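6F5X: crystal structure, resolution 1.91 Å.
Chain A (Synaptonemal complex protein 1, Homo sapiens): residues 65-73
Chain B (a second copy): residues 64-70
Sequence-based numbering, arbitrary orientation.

Chain A (65-73) LEEGIQENK
Chain B 64-70: KLEEGIQ

Two isoleucine methyls are crowded together in this contact: Ile69(A) CD1 lies 3.2 Å from Ile69(B) CD1, tight for two methyl carbons. The two helices, from separate copies of synaptonemal complex protein 1, run nearly antiparallel, their N-to-C directions 158° apart (signed crossing angle -158°) and their axes 9.8 Å apart at closest approach. Both stretches are helical throughout, most residues with phi near -60° and psi near -40 to -47°; Gln70 in both chains is at -53/-55° and Lys73(A) at -78/-28°. Hydrogen bonds from i+4 to i hold each turn, as from Ile69(A) N to Leu65(A) O and from Ile69(B) N to Leu65(B) O, both 2.9 Å. The register is reciprocal: Leu65(A) CA faces Ile69(B) CA at 6.5 Å, and Ile69(A) CA faces Leu65(B) CA at the same distance. All four CA-to-CB bonds point toward the partner helix. Both leucines adopt chi1 m (-74°) and chi2 t (163°), both isoleucines chi1 m (-81°) and chi2 t (177°). Leu65(A) CB packs 3.5 Å from Ile69(B) CG1, a spacing repeated between Ile69(A) CG1 and Leu65(B) CB, while Leu65(A) CD2 meets Leu65(B) CD2 at 3.8 Å. Leu65(B) is a knob in a hole formed by Leu65(A), Gly68(A), Ile69(A) and Asn72(A); its CD1 is 3.8 Å from both Gly68(A) O and Asn72(A) ND2. Asn72(A), chi1 t (-171°), has its ND2 hydrogen-bonded elsewhere in the structure. An ideal CB on Gly68(A) would point toward the partner, 3.5 Å from Leu65(B) CD2, with room for it. Glu66(A) and Glu66(B) have CA-to-CB bonds pointing away, with chi1 m (-68°) and chi2 t (178°), yet Glu66(A) CG still comes within 4.2 Å of Ile69(B) CD1. No hydrogen bond crosses between the stretches, so their 386 Å² of buried surface rests mainly on apolar packing.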

ATOM      1  N   LEU A  65       4.764   1.262  -2.168  1.00 23.16           N
ATOM      2  CA  LEU A  65       3.524   0.781  -2.770  1.00 22.36           C
ATOM      3  C   LEU A  65       3.808  -0.075  -4.004  1.00 23.44           C
ATOM      4  O   LEU A  65       3.170  -1.115  -4.196  1.00 23.21           O
ATOM      5  CB  LEU A  65       2.624   1.957  -3.101  1.00 22.07           C
ATOM      6  CG  LEU A  65       1.910   2.664  -1.946  1.00 27.96           C
ATOM      7  CD1 LEU A  65       1.414   4.003  -2.334  1.00 21.02           C
ATOM      8  CD2 LEU A  65       0.708   1.852  -1.642  1.00 33.65           C
ATOM      9  N   GLU A  66       4.773   0.335  -4.840  1.00 24.79           N
ATOM     10  CA  GLU A  66       5.108  -0.475  -6.019  1.00 25.97           C
ATOM     11  C   GLU A  66       5.614  -1.849  -5.619  1.00 26.47           C
ATOM     12  O   GLU A  66       5.284  -2.844  -6.256  1.00 26.78           O
ATOM     13  CB  GLU A  66       6.150   0.233  -6.878  1.00 29.79           C
ATOM     14  CG  GLU A  66       5.588   1.473  -7.508  1.00 38.18           C
ATOM     15  CD  GLU A  66       6.613   2.213  -8.321  1.00 81.23           C
ATOM     16  OE1 GLU A  66       7.784   1.784  -8.321  1.00 99.87           O
ATOM     17  OE2 GLU A  66       6.257   3.240  -8.934  1.00106.59           O
ATOM     18  N   GLU A  67       6.416  -1.922  -4.558  1.00 26.68           N
ATOM     19  CA  GLU A  67       6.882  -3.221  -4.096  1.00 27.25           C
ATOM     20  C   GLU A  67       5.714  -4.079  -3.630  1.00 26.12           C
ATOM     21  O   GLU A  67       5.631  -5.276  -3.951  1.00 26.69           O
ATOM     22  CB  GLU A  67       7.905  -3.021  -2.967  1.00 34.56           C
ATOM     23  CG  GLU A  67       9.201  -2.364  -3.443  1.00 29.30           C
ATOM     24  CD  GLU A  67      10.261  -2.231  -2.353  1.00 44.31           C
ATOM     25  OE1 GLU A  67       9.968  -2.493  -1.165  1.00 44.99           O
ATOM     26  OE2 GLU A  67      11.411  -1.899  -2.698  1.00 63.89           O
ATOM     27  N   GLY A  68       4.801  -3.476  -2.857  1.00 27.75           N
ATOM     28  CA  GLY A  68       3.641  -4.209  -2.396  1.00 31.26           C
ATOM     29  C   GLY A  68       2.799  -4.713  -3.552  1.00 23.85           C
ATOM     30  O   GLY A  68       2.332  -5.848  -3.535  1.00 24.07           O
ATOM     31  N   ILE A  69       2.617  -3.886  -4.579  1.00 30.81           N
ATOM     32  CA  ILE A  69       1.897  -4.345  -5.769  1.00 30.00           C
ATOM     33  C   ILE A  69       2.594  -5.519  -6.436  1.00 30.33           C
ATOM     34  O   ILE A  69       1.942  -6.503  -6.788  1.00 35.67           O
ATOM     35  CB  ILE A  69       1.636  -3.194  -6.751  1.00 24.15           C
ATOM     36  CG1 ILE A  69       0.421  -2.430  -6.268  1.00 39.40           C
ATOM     37  CG2 ILE A  69       1.521  -3.725  -8.192  1.00 37.39           C
ATOM     38  CD1 ILE A  69       0.068  -1.263  -7.050  1.00 55.10           C
ATOM     39  N   GLN A  70       3.915  -5.448  -6.632  1.00 40.40           N
ATOM     40  CA  GLN A  70       4.620  -6.598  -7.211  1.00 35.32           C
ATOM     41  C   GLN A  70       4.321  -7.868  -6.417  1.00 40.88           C
ATOM     42  O   GLN A  70       3.881  -8.890  -6.975  1.00 48.94           O
ATOM     43  CB  GLN A  70       6.136  -6.363  -7.212  1.00 41.73           C
ATOM     44  CG  GLN A  70       6.684  -5.241  -8.087  1.00 91.21           C
ATOM     45  CD  GLN A  70       8.213  -5.093  -7.973  1.00 92.54           C
ATOM     46  OE1 GLN A  70       8.872  -5.802  -7.203  1.00 77.53           O
ATOM     47  NE2 GLN A  70       8.771  -4.150  -8.725  1.00 70.25           N
ATOM     48  N   GLU A  71       4.572  -7.816  -5.097  1.00 33.09           N
ATOM     49  CA  GLU A  71       4.342  -8.981  -4.245  1.00 31.83           C
ATOM     50  C   GLU A  71       2.917  -9.490  -4.387  1.00 30.46           C
ATOM     51  O   GLU A  71       2.687 -10.694  -4.455  1.00 30.05           O
ATOM     52  CB  GLU A  71       4.592  -8.647  -2.775  1.00 31.32           C
ATOM     53  CG  GLU A  71       6.003  -8.271  -2.385  1.00 43.78           C
ATOM     54  CD  GLU A  71       6.969  -9.422  -2.548  1.00 72.63           C
ATOM     55  OE1 GLU A  71       6.519 -10.586  -2.458  1.00 71.41           O
ATOM     56  OE2 GLU A  71       8.179  -9.160  -2.731  1.00 67.09           O
ATOM     57  N   ASN A  72       1.945  -8.575  -4.391  1.00 29.90           N
ATOM     58  CA  ASN A  72       0.538  -8.974  -4.417  1.00 28.66           C
ATOM     59  C   ASN A  72       0.197  -9.611  -5.744  1.00 39.68           C
ATOM     60  O   ASN A  72      -0.533 -10.607  -5.803  1.00 34.65           O
ATOM     61  CB  ASN A  72      -0.343  -7.739  -4.173  1.00 28.18           C
ATOM     62  CG  ASN A  72      -1.840  -8.073  -3.965  1.00 34.06           C
ATOM     63  OD1 ASN A  72      -2.249  -9.208  -3.908  1.00 46.63           O
ATOM     64  ND2 ASN A  72      -2.649  -7.036  -3.902  1.00 89.33           N
ATOM     65  N   LYS A  73       0.760  -9.077  -6.817  1.00 34.26           N
ATOM     66  CA  LYS A  73       0.315  -9.452  -8.145  1.00 35.20           C
ATOM     67  C   LYS A  73       0.886 -10.801  -8.548  1.00 39.54           C
ATOM     68  O   LYS A  73       0.240 -11.537  -9.310  1.00 44.74           O
ATOM     69  CB  LYS A  73       0.680  -8.328  -9.115  1.00 51.91           C
ATOM     70  CG  LYS A  73       0.055  -8.421 -10.472  1.00 83.02           C
ATOM     71  CD  LYS A  73       0.277  -7.130 -11.235  1.00 88.06           C
ATOM     72  CE  LYS A  73       1.589  -7.154 -11.992  1.00 95.74           C
ATOM     73  NZ  LYS A  73       2.773  -6.751 -11.168  1.00 94.10           N
TER
ATOM     74  N   LYS B  64      -6.920  -1.817  -3.649  1.00 26.05           N
ATOM     75  CA  LYS B  64      -6.561  -0.799  -2.661  1.00 25.04           C
ATOM     76  C   LYS B  64      -5.178  -0.238  -2.938  1.00 28.51           C
ATOM     77  O   LYS B  64      -4.968   0.983  -2.899  1.00 24.04           O
ATOM     78  CB  LYS B  64      -6.608  -1.368  -1.230  1.00 24.03           C
ATOM     79  CG  LYS B  64      -7.991  -1.802  -0.814  1.00 30.22           C
ATOM     80  CD  LYS B  64      -8.899  -0.568  -0.881  1.00 32.60           C
ATOM     81  CE  LYS B  64     -10.352  -0.883  -0.518  1.00 50.98           C
ATOM     82  NZ  LYS B  64     -11.238   0.315  -0.737  1.00 60.98           N
ATOM     83  N   LEU B  65      -4.196  -1.119  -3.182  1.00 23.16           N
ATOM     84  CA  LEU B  65      -2.860  -0.613  -3.485  1.00 22.36           C
ATOM     85  C   LEU B  65      -2.883   0.308  -4.704  1.00 23.44           C
ATOM     86  O   LEU B  65      -2.225   1.353  -4.703  1.00 23.21           O
ATOM     87  CB  LEU B  65      -1.904  -1.775  -3.681  1.00 22.07           C
ATOM     88  CG  LEU B  65      -1.444  -2.547  -2.442  1.00 27.96           C
ATOM     89  CD1 LEU B  65      -0.871  -3.866  -2.787  1.00 21.02           C
ATOM     90  CD2 LEU B  65      -0.337  -1.759  -1.849  1.00 33.65           C
ATOM     91  N   GLU B  66      -3.649  -0.052  -5.745  1.00 24.79           N
ATOM     92  CA  GLU B  66      -3.735   0.821  -6.923  1.00 25.97           C
ATOM     93  C   GLU B  66      -4.320   2.175  -6.566  1.00 26.47           C
ATOM     94  O   GLU B  66      -3.870   3.201  -7.066  1.00 26.78           O
ATOM     95  CB  GLU B  66      -4.569   0.165  -8.017  1.00 29.79           C
ATOM     96  CG  GLU B  66      -3.880  -1.043  -8.580  1.00 38.18           C
ATOM     97  CD  GLU B  66      -4.708  -1.733  -9.628  1.00 81.23           C
ATOM     98  OE1 GLU B  66      -5.855  -1.298  -9.851  1.00 99.87           O
ATOM     99  OE2 GLU B  66      -4.225  -2.729 -10.206  1.00106.59           O
ATOM    100  N   GLU B  67      -5.327   2.196  -5.695  1.00 26.68           N
ATOM    101  CA  GLU B  67      -5.888   3.471  -5.272  1.00 27.25           C
ATOM    102  C   GLU B  67      -4.848   4.297  -4.527  1.00 26.12           C
ATOM    103  O   GLU B  67      -4.706   5.509  -4.759  1.00 26.69           O
ATOM    104  CB  GLU B  67      -7.123   3.218  -4.395  1.00 34.56           C
ATOM    105  CG  GLU B  67      -8.287   2.594  -5.167  1.00 29.30           C
ATOM    106  CD  GLU B  67      -9.551   2.410  -4.332  1.00 44.31           C
ATOM    107  OE1 GLU B  67      -9.516   2.607  -3.097  1.00 44.99           O
ATOM    108  OE2 GLU B  67     -10.602   2.103  -4.928  1.00 63.89           O
ATOM    109  N   GLY B  68      -4.114   3.649  -3.613  1.00 27.75           N
ATOM    110  CA  GLY B  68      -3.080   4.350  -2.881  1.00 31.26           C
ATOM    111  C   GLY B  68      -2.018   4.910  -3.806  1.00 23.85           C
ATOM    112  O   GLY B  68      -1.571   6.040  -3.632  1.00 24.07           O
ATOM    113  N   ILE B  69      -1.619   4.137  -4.815  1.00 30.81           N
ATOM    114  CA  ILE B  69      -0.668   4.655  -5.800  1.00 30.00           C
ATOM    115  C   ILE B  69      -1.217   5.866  -6.536  1.00 30.33           C
ATOM    116  O   ILE B  69      -0.512   6.863  -6.691  1.00 35.67           O
ATOM    117  CB  ILE B  69      -0.201   3.556  -6.766  1.00 24.15           C
ATOM    118  CG1 ILE B  69       0.890   2.760  -6.080  1.00 39.40           C
ATOM    119  CG2 ILE B  69       0.211   4.161  -8.120  1.00 37.39           C
ATOM    120  CD1 ILE B  69       1.406   1.634  -6.831  1.00 55.10           C
ATOM    121  N   GLN B  70      -2.467   5.813  -7.008  1.00 40.40           N
ATOM    122  CA  GLN B  70      -3.041   6.995  -7.660  1.00 35.32           C
ATOM    123  C   GLN B  70      -2.923   8.221  -6.756  1.00 40.88           C
ATOM    124  O   GLN B  70      -2.381   9.267  -7.154  1.00 48.94           O
ATOM    125  CB  GLN B  70      -4.522   6.770  -7.993  1.00 41.73           C
ATOM    126  CG  GLN B  70      -4.868   5.698  -9.021  1.00 91.21           C
ATOM    127  CD  GLN B  70      -6.386   5.553  -9.238  1.00 92.54           C
ATOM    128  OE1 GLN B  70      -7.196   6.224  -8.587  1.00 77.53           O
ATOM    129  NE2 GLN B  70      -6.769   4.654 -10.139  1.00 70.25           N
TER